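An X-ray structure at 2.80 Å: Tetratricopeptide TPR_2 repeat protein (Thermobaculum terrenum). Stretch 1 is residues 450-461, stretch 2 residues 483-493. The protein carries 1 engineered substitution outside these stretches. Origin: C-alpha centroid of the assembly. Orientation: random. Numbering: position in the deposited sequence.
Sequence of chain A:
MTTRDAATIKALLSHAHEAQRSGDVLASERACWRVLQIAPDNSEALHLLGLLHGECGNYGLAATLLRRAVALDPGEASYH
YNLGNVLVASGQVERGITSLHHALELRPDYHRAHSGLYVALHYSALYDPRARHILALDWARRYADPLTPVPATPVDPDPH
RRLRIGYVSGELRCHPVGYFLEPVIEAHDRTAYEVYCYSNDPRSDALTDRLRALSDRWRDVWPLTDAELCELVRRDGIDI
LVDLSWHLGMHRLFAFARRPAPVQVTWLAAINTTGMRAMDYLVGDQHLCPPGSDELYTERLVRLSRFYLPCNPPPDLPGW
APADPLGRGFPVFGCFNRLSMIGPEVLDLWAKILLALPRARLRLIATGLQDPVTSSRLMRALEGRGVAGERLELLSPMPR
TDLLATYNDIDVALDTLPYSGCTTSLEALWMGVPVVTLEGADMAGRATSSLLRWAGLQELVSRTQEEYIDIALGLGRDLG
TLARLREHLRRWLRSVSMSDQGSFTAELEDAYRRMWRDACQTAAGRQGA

Stretch 1 (450-461) SLLRWAGLQELV
Stretch 2 483-493: ARLREHLRRWL

What fills the apolar centre of the contact? Leu457, chi1 m and chi2 t, leaves its CA sideways to the second stretch, but its end reaches in: CD1 lies 3.6 Å from Leu489 CD1, and CD2 lies 4.4 Å from Leu485 CG. Leu457 CD2 also sits over one face of the His488 ring, 4.2 Å from its centroid and 15° off the normal, a CH-pi contact. Leu460 (m, t) points toward the helix and sets CD2 3.9 Å from Leu485 CD2.

How does the backbone bring these groups together? Residues 483-493 are helical throughout, with the helix running on at both ends. The first stretch is helical over 450-454, then Ala455 (phi/psi -97/13) leaves helical geometry and Gly456 turns at 87/-9; Leu457 N bonds back to Leu452 O at 2.8 Å. A short 3-10 segment includes 458-459. The two stretches run in opposite senses: Ala455 CA is 7.1 Å from Trp492 CA, Gly456 CA 8.4 Å from His488 CA, and Leu457 CA 8.3 Å from Leu485 CA.

Why is glycine suited to the turn? A CB on Gly456 would come 2.9 Å from His488 CE1 and jam against the preceding carbonyl. Gly456 CA lies 4.2 Å from His488 CE1; the same CE1 (His488: chi1 t, chi2 -63°) is 3.3 Å from Ala455 O. Nearby, Trp492 (chi1 t, chi2 89°) packs CD1 3.6 Å from Ala455 CB and CZ2 4.4 Å from Leu451 CD2.

What closes the polar edge? Glu459 (chi1 p, chi2 t) and Arg484 (t, t, p, chi4 75°) form a salt bridge that pairs opposite charges. Arg484 NH2 donates to Glu459 OE2 at 2.9 Å and 162°; Arg484 NH1 adds a weak bond to Glu459 OE2 at 3.4 Å. The carboxylate oxygen lies near the guanidinium plane, where the N-H groups point.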

# COMPACT_ATOMS: atom_id res chain seq x y z
N SER A 450 9.26 12.18 6.14
CA SER A 450 9.28 13.15 5.04
C SER A 450 8.11 14.13 5.13
O SER A 450 8.32 15.34 5.18
CB SER A 450 9.26 12.42 3.69
OG SER A 450 9.26 13.34 2.61
N LEU A 451 6.90 13.59 5.16
CA LEU A 451 5.66 14.39 5.27
C LEU A 451 5.80 15.46 6.35
O LEU A 451 5.60 16.64 6.08
CB LEU A 451 4.45 13.49 5.61
CG LEU A 451 3.00 13.92 5.29
CD1 LEU A 451 2.04 13.40 6.35
CD2 LEU A 451 2.80 15.42 5.15
N LEU A 452 6.17 15.03 7.55
CA LEU A 452 6.32 15.92 8.70
C LEU A 452 7.40 17.00 8.48
O LEU A 452 7.17 18.17 8.78
CB LEU A 452 6.61 15.11 9.97
CG LEU A 452 5.50 14.18 10.49
CD1 LEU A 452 6.02 13.38 11.66
CD2 LEU A 452 4.25 14.93 10.89
N ARG A 453 8.55 16.61 7.95
CA ARG A 453 9.61 17.58 7.64
C ARG A 453 9.14 18.65 6.64
O ARG A 453 9.32 19.85 6.87
CB ARG A 453 10.86 16.87 7.11
CG ARG A 453 11.65 16.12 8.17
CD ARG A 453 13.05 15.77 7.69
NE ARG A 453 13.83 15.04 8.70
CZ ARG A 453 14.38 15.57 9.80
NH1 ARG A 453 14.27 16.87 10.09
NH2 ARG A 453 15.06 14.78 10.63
N TRP A 454 8.50 18.22 5.56
CA TRP A 454 7.95 19.14 4.55
C TRP A 454 6.81 20.03 5.05
O TRP A 454 6.57 21.09 4.47
CB TRP A 454 7.47 18.39 3.30
CG TRP A 454 8.56 17.78 2.48
CD1 TRP A 454 8.73 16.47 2.19
CD2 TRP A 454 9.63 18.48 1.82
NE1 TRP A 454 9.84 16.29 1.40
CE2 TRP A 454 10.41 17.51 1.15
CE3 TRP A 454 10.01 19.83 1.73
CZ2 TRP A 454 11.55 17.84 0.40
CZ3 TRP A 454 11.14 20.16 0.99
CH2 TRP A 454 11.90 19.17 0.33
N ALA A 455 6.10 19.61 6.10
CA ALA A 455 5.01 20.40 6.68
C ALA A 455 5.44 21.24 7.90
O ALA A 455 4.58 21.76 8.62
CB ALA A 455 3.85 19.47 7.04
N GLY A 456 6.74 21.38 8.13
CA GLY A 456 7.25 22.19 9.24
C GLY A 456 7.39 21.48 10.58
O GLY A 456 8.00 22.01 11.50
N LEU A 457 6.88 20.25 10.68
CA LEU A 457 6.78 19.54 11.95
C LEU A 457 7.96 18.57 12.21
O LEU A 457 7.76 17.44 12.62
CB LEU A 457 5.44 18.80 12.01
CG LEU A 457 4.18 19.68 11.88
CD1 LEU A 457 2.95 18.85 11.58
CD2 LEU A 457 3.95 20.49 13.14
N GLN A 458 9.18 19.05 12.02
CA GLN A 458 10.39 18.24 12.26
C GLN A 458 10.61 17.87 13.74
O GLN A 458 11.37 16.94 14.05
CB GLN A 458 11.69 18.87 11.67
CG GLN A 458 11.95 20.36 11.90
CD GLN A 458 11.26 21.32 10.92
OE1 GLN A 458 10.92 22.44 11.30
NE2 GLN A 458 11.03 20.89 9.67
N GLU A 459 9.96 18.60 14.65
CA GLU A 459 10.03 18.31 16.08
C GLU A 459 9.28 17.02 16.46
O GLU A 459 9.49 16.49 17.55
CB GLU A 459 9.51 19.50 16.90
CG GLU A 459 8.01 19.66 16.88
CD GLU A 459 7.57 21.08 17.14
OE1 GLU A 459 7.41 21.83 16.17
OE2 GLU A 459 7.40 21.44 18.33
N LEU A 460 8.42 16.53 15.57
CA LEU A 460 7.76 15.23 15.74
C LEU A 460 8.49 14.04 15.07
O LEU A 460 7.91 12.97 14.91
CB LEU A 460 6.32 15.31 15.22
CG LEU A 460 5.45 16.46 15.73
CD1 LEU A 460 4.01 16.29 15.25
CD2 LEU A 460 5.47 16.54 17.25
N VAL A 461 9.76 14.22 14.72
CA VAL A 461 10.51 13.22 13.96
C VAL A 461 11.72 12.74 14.78
O VAL A 461 12.72 13.44 14.89
CB VAL A 461 10.98 13.80 12.59
CG1 VAL A 461 11.82 12.80 11.82
CG2 VAL A 461 9.77 14.23 11.76
N ALA A 483 -1.74 22.65 21.57
CA ALA A 483 -2.51 23.75 21.00
C ALA A 483 -1.70 24.56 19.99
O ALA A 483 -2.28 25.13 19.06
CB ALA A 483 -3.04 24.66 22.10
N ARG A 484 -0.38 24.63 20.17
CA ARG A 484 0.50 25.21 19.16
C ARG A 484 0.47 24.39 17.86
O ARG A 484 0.26 24.93 16.77
CB ARG A 484 1.93 25.33 19.70
CG ARG A 484 2.91 25.93 18.71
CD ARG A 484 4.19 26.43 19.38
NE ARG A 484 4.91 25.34 20.02
CZ ARG A 484 5.63 24.40 19.39
NH1 ARG A 484 5.77 24.41 18.06
NH2 ARG A 484 6.22 23.45 20.10
N LEU A 485 0.67 23.08 18.01
CA LEU A 485 0.65 22.16 16.88
C LEU A 485 -0.73 22.07 16.22
O LEU A 485 -0.80 22.02 14.99
CB LEU A 485 1.16 20.77 17.31
CG LEU A 485 2.68 20.49 17.31
CD1 LEU A 485 3.56 21.72 17.55
CD2 LEU A 485 3.01 19.42 18.34
N ARG A 486 -1.81 22.08 16.99
CA ARG A 486 -3.16 22.10 16.39
C ARG A 486 -3.40 23.33 15.48
O ARG A 486 -4.11 23.24 14.48
CB ARG A 486 -4.26 22.03 17.46
CG ARG A 486 -5.61 21.56 16.93
CD ARG A 486 -6.50 21.06 18.06
NE ARG A 486 -7.81 20.60 17.60
CZ ARG A 486 -8.84 21.39 17.26
NH1 ARG A 486 -9.99 20.83 16.87
NH2 ARG A 486 -8.75 22.72 17.28
N GLU A 487 -2.80 24.46 15.83
CA GLU A 487 -2.88 25.69 15.02
C GLU A 487 -1.94 25.66 13.82
O GLU A 487 -2.30 26.14 12.72
CB GLU A 487 -2.58 26.93 15.87
CG GLU A 487 -3.80 27.76 16.18
CD GLU A 487 -4.35 28.50 14.97
OE1 GLU A 487 -3.58 29.27 14.32
OE2 GLU A 487 -5.55 28.32 14.67
N HIS A 488 -0.73 25.13 14.02
CA HIS A 488 0.20 24.90 12.91
C HIS A 488 -0.48 24.09 11.81
O HIS A 488 -0.39 24.44 10.63
CB HIS A 488 1.45 24.17 13.40
CG HIS A 488 2.64 24.36 12.52
ND1 HIS A 488 2.69 23.92 11.21
CD2 HIS A 488 3.85 24.93 12.76
CE1 HIS A 488 3.86 24.22 10.69
NE2 HIS A 488 4.58 24.83 11.60
N LEU A 489 -1.18 23.02 12.21
CA LEU A 489 -1.95 22.18 11.29
C LEU A 489 -3.15 22.89 10.67
O LEU A 489 -3.48 22.63 9.51
CB LEU A 489 -2.41 20.87 11.97
CG LEU A 489 -1.52 19.60 11.97
CD1 LEU A 489 -0.49 19.59 10.85
CD2 LEU A 489 -0.81 19.37 13.30
N ARG A 490 -3.82 23.77 11.42
CA ARG A 490 -4.96 24.53 10.89
C ARG A 490 -4.51 25.43 9.74
O ARG A 490 -5.20 25.55 8.72
CB ARG A 490 -5.62 25.39 11.98
CG ARG A 490 -7.16 25.42 11.95
CD ARG A 490 -7.78 26.81 11.80
NE ARG A 490 -6.92 27.90 12.29
CZ ARG A 490 -7.00 29.18 11.92
NH1 ARG A 490 -7.93 29.59 11.06
NH2 ARG A 490 -6.14 30.06 12.42
N ARG A 491 -3.36 26.07 9.92
CA ARG A 491 -2.77 26.92 8.89
C ARG A 491 -2.23 26.11 7.72
O ARG A 491 -2.47 26.46 6.56
CB ARG A 491 -1.64 27.79 9.47
CG ARG A 491 -2.14 28.82 10.45
CD ARG A 491 -1.03 29.73 10.97
NE ARG A 491 -1.58 30.69 11.92
CZ ARG A 491 -2.29 31.77 11.59
NH1 ARG A 491 -2.56 32.07 10.32
NH2 ARG A 491 -2.75 32.57 12.56
N TRP A 492 -1.50 25.05 8.03
CA TRP A 492 -1.01 24.12 7.02
C TRP A 492 -2.18 23.55 6.18
O TRP A 492 -2.12 23.59 4.96
CB TRP A 492 -0.18 23.01 7.69
CG TRP A 492 0.24 21.90 6.78
CD1 TRP A 492 1.38 21.84 6.02
CD2 TRP A 492 -0.47 20.68 6.53
NE1 TRP A 492 1.42 20.66 5.31
CE2 TRP A 492 0.29 19.93 5.60
CE3 TRP A 492 -1.68 20.14 6.99
CZ2 TRP A 492 -0.11 18.67 5.14
CZ3 TRP A 492 -2.08 18.90 6.53
CH2 TRP A 492 -1.30 18.18 5.61
N LEU A 493 -3.24 23.05 6.84
CA LEU A 493 -4.43 22.50 6.15
C LEU A 493 -4.95 23.45 5.06
O LEU A 493 -5.18 23.04 3.93
CB LEU A 493 -5.58 22.21 7.14
CG LEU A 493 -6.70 21.19 6.86
CD1 LEU A 493 -8.05 21.73 7.29
CD2 LEU A 493 -6.79 20.72 5.41